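Long-range contact in tRNA threonylcarbamoyladenosine biosynthesis protein TsaB (Pseudomonas aeruginosa, PDB 5BR9), which probably takes part in forming the threonylcarbamoyladenosine modification at position 37 of tRNA, as a TsaB member of the KAE1/TsaD family: residues D129-G134 and W175-R180. Numbering follows the deposited sequence.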
loop_
_atom_site.group_PDB
_atom_site.type_symbol
_atom_site.label_atom_id
_atom_site.label_comp_id
_atom_site.label_asym_id
_atom_site.label_seq_id
_atom_site.Cartn_x
_atom_site.Cartn_y
_atom_site.Cartn_z
ATOM N N ASP A 129 -7.114 -10.217 -21.792
ATOM C CA ASP A 129 -8.051 -11.159 -22.397
ATOM C C ASP A 129 -8.302 -12.367 -21.510
ATOM O O ASP A 129 -8.560 -13.464 -22.002
ATOM C CB ASP A 129 -7.557 -11.623 -23.777
ATOM C CG ASP A 129 -8.695 -12.093 -24.664
ATOM O OD1 ASP A 129 -9.822 -11.596 -24.447
ATOM O OD2 ASP A 129 -8.481 -12.951 -25.565
ATOM N N GLU A 130 -8.249 -12.154 -20.200
ATOM C CA GLU A 130 -8.588 -13.203 -19.252
ATOM C C GLU A 130 -9.521 -12.673 -18.169
ATOM O O GLU A 130 -9.661 -11.463 -17.991
ATOM C CB GLU A 130 -7.338 -13.785 -18.594
ATOM C CG GLU A 130 -6.401 -14.494 -19.567
ATOM C CD GLU A 130 -5.247 -15.156 -18.853
ATOM O OE1 GLU A 130 -4.592 -14.492 -18.016
ATOM O OE2 GLU A 130 -4.999 -16.342 -19.131
ATOM N N VAL A 131 -10.149 -13.595 -17.446
ATOM C CA VAL A 131 -10.974 -13.250 -16.305
ATOM C C VAL A 131 -10.576 -14.061 -15.095
ATOM O O VAL A 131 -10.203 -15.232 -15.208
ATOM C CB VAL A 131 -12.493 -13.449 -16.606
ATOM C CG1 VAL A 131 -12.967 -12.528 -17.716
ATOM C CG2 VAL A 131 -12.769 -14.906 -16.989
ATOM N N TYR A 132 -10.720 -13.444 -13.928
ATOM C CA TYR A 132 -10.674 -14.158 -12.681
ATOM C C TYR A 132 -12.012 -14.848 -12.482
ATOM O O TYR A 132 -13.057 -14.270 -12.784
ATOM C CB TYR A 132 -10.379 -13.202 -11.540
ATOM C CG TYR A 132 -9.033 -12.516 -11.620
ATOM C CD1 TYR A 132 -7.851 -13.223 -11.406
ATOM C CD2 TYR A 132 -8.939 -11.168 -11.935
ATOM C CE1 TYR A 132 -6.612 -12.593 -11.468
ATOM C CE2 TYR A 132 -7.704 -10.534 -12.004
ATOM C CZ TYR A 132 -6.542 -11.250 -11.778
ATOM O OH TYR A 132 -5.317 -10.610 -11.846
ATOM N N TRP A 133 -11.970 -16.089 -11.987
ATOM C CA TRP A 133 -13.127 -16.980 -11.974
ATOM C C TRP A 133 -13.202 -17.818 -10.702
ATOM O O TRP A 133 -12.219 -18.430 -10.317
ATOM C CB TRP A 133 -13.064 -17.888 -13.200
ATOM C CG TRP A 133 -14.137 -18.928 -13.297
ATOM C CD1 TRP A 133 -14.050 -20.246 -12.909
ATOM C CD2 TRP A 133 -15.441 -18.759 -13.845
ATOM N NE1 TRP A 133 -15.220 -20.903 -13.200
ATOM C CE2 TRP A 133 -16.096 -20.014 -13.762
ATOM C CE3 TRP A 133 -16.125 -17.670 -14.407
ATOM C CZ2 TRP A 133 -17.401 -20.206 -14.212
ATOM C CZ3 TRP A 133 -17.425 -17.859 -14.849
ATOM C CH2 TRP A 133 -18.046 -19.121 -14.755
ATOM N N GLY A 134 -14.373 -17.845 -10.062
ATOM C CA GLY A 134 -14.594 -18.633 -8.858
ATOM C C GLY A 134 -16.074 -18.895 -8.640
ATOM O O GLY A 134 -16.902 -17.982 -8.716
ATOM N N TRP A 175 -18.279 -10.999 -16.565
ATOM C CA TRP A 175 -19.384 -11.468 -17.373
ATOM C C TRP A 175 -19.589 -10.620 -18.618
ATOM O O TRP A 175 -20.420 -10.964 -19.461
ATOM C CB TRP A 175 -20.655 -11.553 -16.519
ATOM C CG TRP A 175 -20.553 -12.766 -15.629
ATOM C CD1 TRP A 175 -20.135 -12.804 -14.324
ATOM C CD2 TRP A 175 -20.795 -14.126 -16.010
ATOM N NE1 TRP A 175 -20.123 -14.100 -13.866
ATOM C CE2 TRP A 175 -20.519 -14.933 -14.884
ATOM C CE3 TRP A 175 -21.216 -14.744 -17.195
ATOM C CZ2 TRP A 175 -20.662 -16.321 -14.905
ATOM C CZ3 TRP A 175 -21.371 -16.129 -17.211
ATOM C CH2 TRP A 175 -21.087 -16.900 -16.075
ATOM N N GLY A 176 -18.783 -9.561 -18.769
ATOM C CA GLY A 176 -18.701 -8.856 -20.040
ATOM C C GLY A 176 -18.257 -9.800 -21.150
ATOM O O GLY A 176 -18.568 -9.585 -22.314
ATOM N N TYR A 177 -17.605 -10.903 -20.780
ATOM C CA TYR A 177 -17.134 -11.888 -21.755
ATOM C C TYR A 177 -18.077 -13.096 -21.930
ATOM O O TYR A 177 -17.660 -14.140 -22.425
ATOM C CB TYR A 177 -15.746 -12.416 -21.360
ATOM C CG TYR A 177 -14.602 -11.426 -21.405
ATOM C CD1 TYR A 177 -13.768 -11.363 -22.515
ATOM C CD2 TYR A 177 -14.343 -10.568 -20.341
ATOM C CE1 TYR A 177 -12.725 -10.483 -22.570
ATOM C CE2 TYR A 177 -13.300 -9.678 -20.392
ATOM C CZ TYR A 177 -12.488 -9.640 -21.510
ATOM O OH TYR A 177 -11.436 -8.756 -21.577
ATOM N N VAL A 178 -19.339 -12.958 -21.537
ATOM C CA VAL A 178 -20.261 -14.097 -21.534
ATOM C C VAL A 178 -20.396 -14.789 -22.918
ATOM O O VAL A 178 -20.490 -16.022 -23.000
ATOM C CB VAL A 178 -21.654 -13.663 -20.986
ATOM C CG1 VAL A 178 -22.282 -12.556 -21.844
ATOM C CG2 VAL A 178 -22.569 -14.859 -20.856
ATOM N N GLU A 179 -20.365 -14.018 -24.002
ATOM C CA GLU A 179 -20.610 -14.585 -25.332
ATOM C C GLU A 179 -19.472 -15.509 -25.758
ATOM O O GLU A 179 -19.623 -16.260 -26.716
ATOM C CB GLU A 179 -20.815 -13.473 -26.369
ATOM C CG GLU A 179 -22.083 -12.673 -26.111
ATOM C CD GLU A 179 -22.488 -11.776 -27.266
ATOM O OE1 GLU A 179 -21.745 -11.718 -28.267
ATOM O OE2 GLU A 179 -23.539 -11.099 -27.149
ATOM N N ARG A 180 -18.349 -15.460 -25.036
ATOM C CA ARG A 180 -17.188 -16.315 -25.314
ATOM C C ARG A 180 -17.042 -17.511 -24.357
ATOM O O ARG A 180 -16.134 -18.331 -24.508
ATOM C CB ARG A 180 -15.901 -15.480 -25.268
ATOM C CG ARG A 180 -15.714 -14.567 -26.487
ATOM C CD ARG A 180 -14.504 -13.636 -26.323
ATOM N NE ARG A 180 -13.266 -14.377 -26.081
ATOM C CZ ARG A 180 -12.102 -13.812 -25.774
ATOM N NH1 ARG A 180 -12.010 -12.491 -25.670
ATOM N NH2 ARG A 180 -11.027 -14.565 -25.563
HETATM O O HOH W 1 -10.084 -8.602 -24.012
#
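Val131 and Tyr177 mark the nearest backbone approach, with CA atoms 8.3 Å apart, so residues 129-134, on strand 131-139, and the 3-10 turns of 175-180 meet through side chains alone. At one end Arg180 grips Asp129 end-on in a two-bond salt bridge. NH1 of Arg180 lies 2.7 Å from OD1 of Asp129, on its syn lone pair, and Arg180 NH2 reaches Asp129 OD2 at 3.0 Å, 34° out of the carboxylate plane. A carboxylate at the NH1/NH2 edge of a guanidinium matches two acceptors to two donors, although their planes are turned 44° apart. OD1 of Asp129 also accepts a hydrogen bond from a water that is bonded to Tyr177 OH. Tyrosine suits this middle position: its hydroxyl reaches the water, while the ring carbon CD2 of Tyr177 packs 3.6 Å from CG1 of Val131, a compact branched residue that meets the ring obliquely as the two side chains slide past each other in opposite directions. Farther along the strand, Trp133 and Trp175 meet through their six-membered rings, CZ3 of Trp133 being 3.6 Å from CZ2 of Trp175, with planes inclined at 51°. Both indoles are buried, and their polar NE1 atoms are satisfied by the carbonyls of Ala158 and Ala121, respectively. Glu155 gives Arg180 a second acidic partner through NE. In the second five-stranded mixed sheet, of order 3-2-1-4-5 as in the actin-like ATPase fold, strand 131-139 lies between 119-125 and 142-152; the 3-10 segment, in the connection from its fourth strand, 168-171, to its fifth, 187-189, packs against it, with Trp175 touching Ala123 and Leu188.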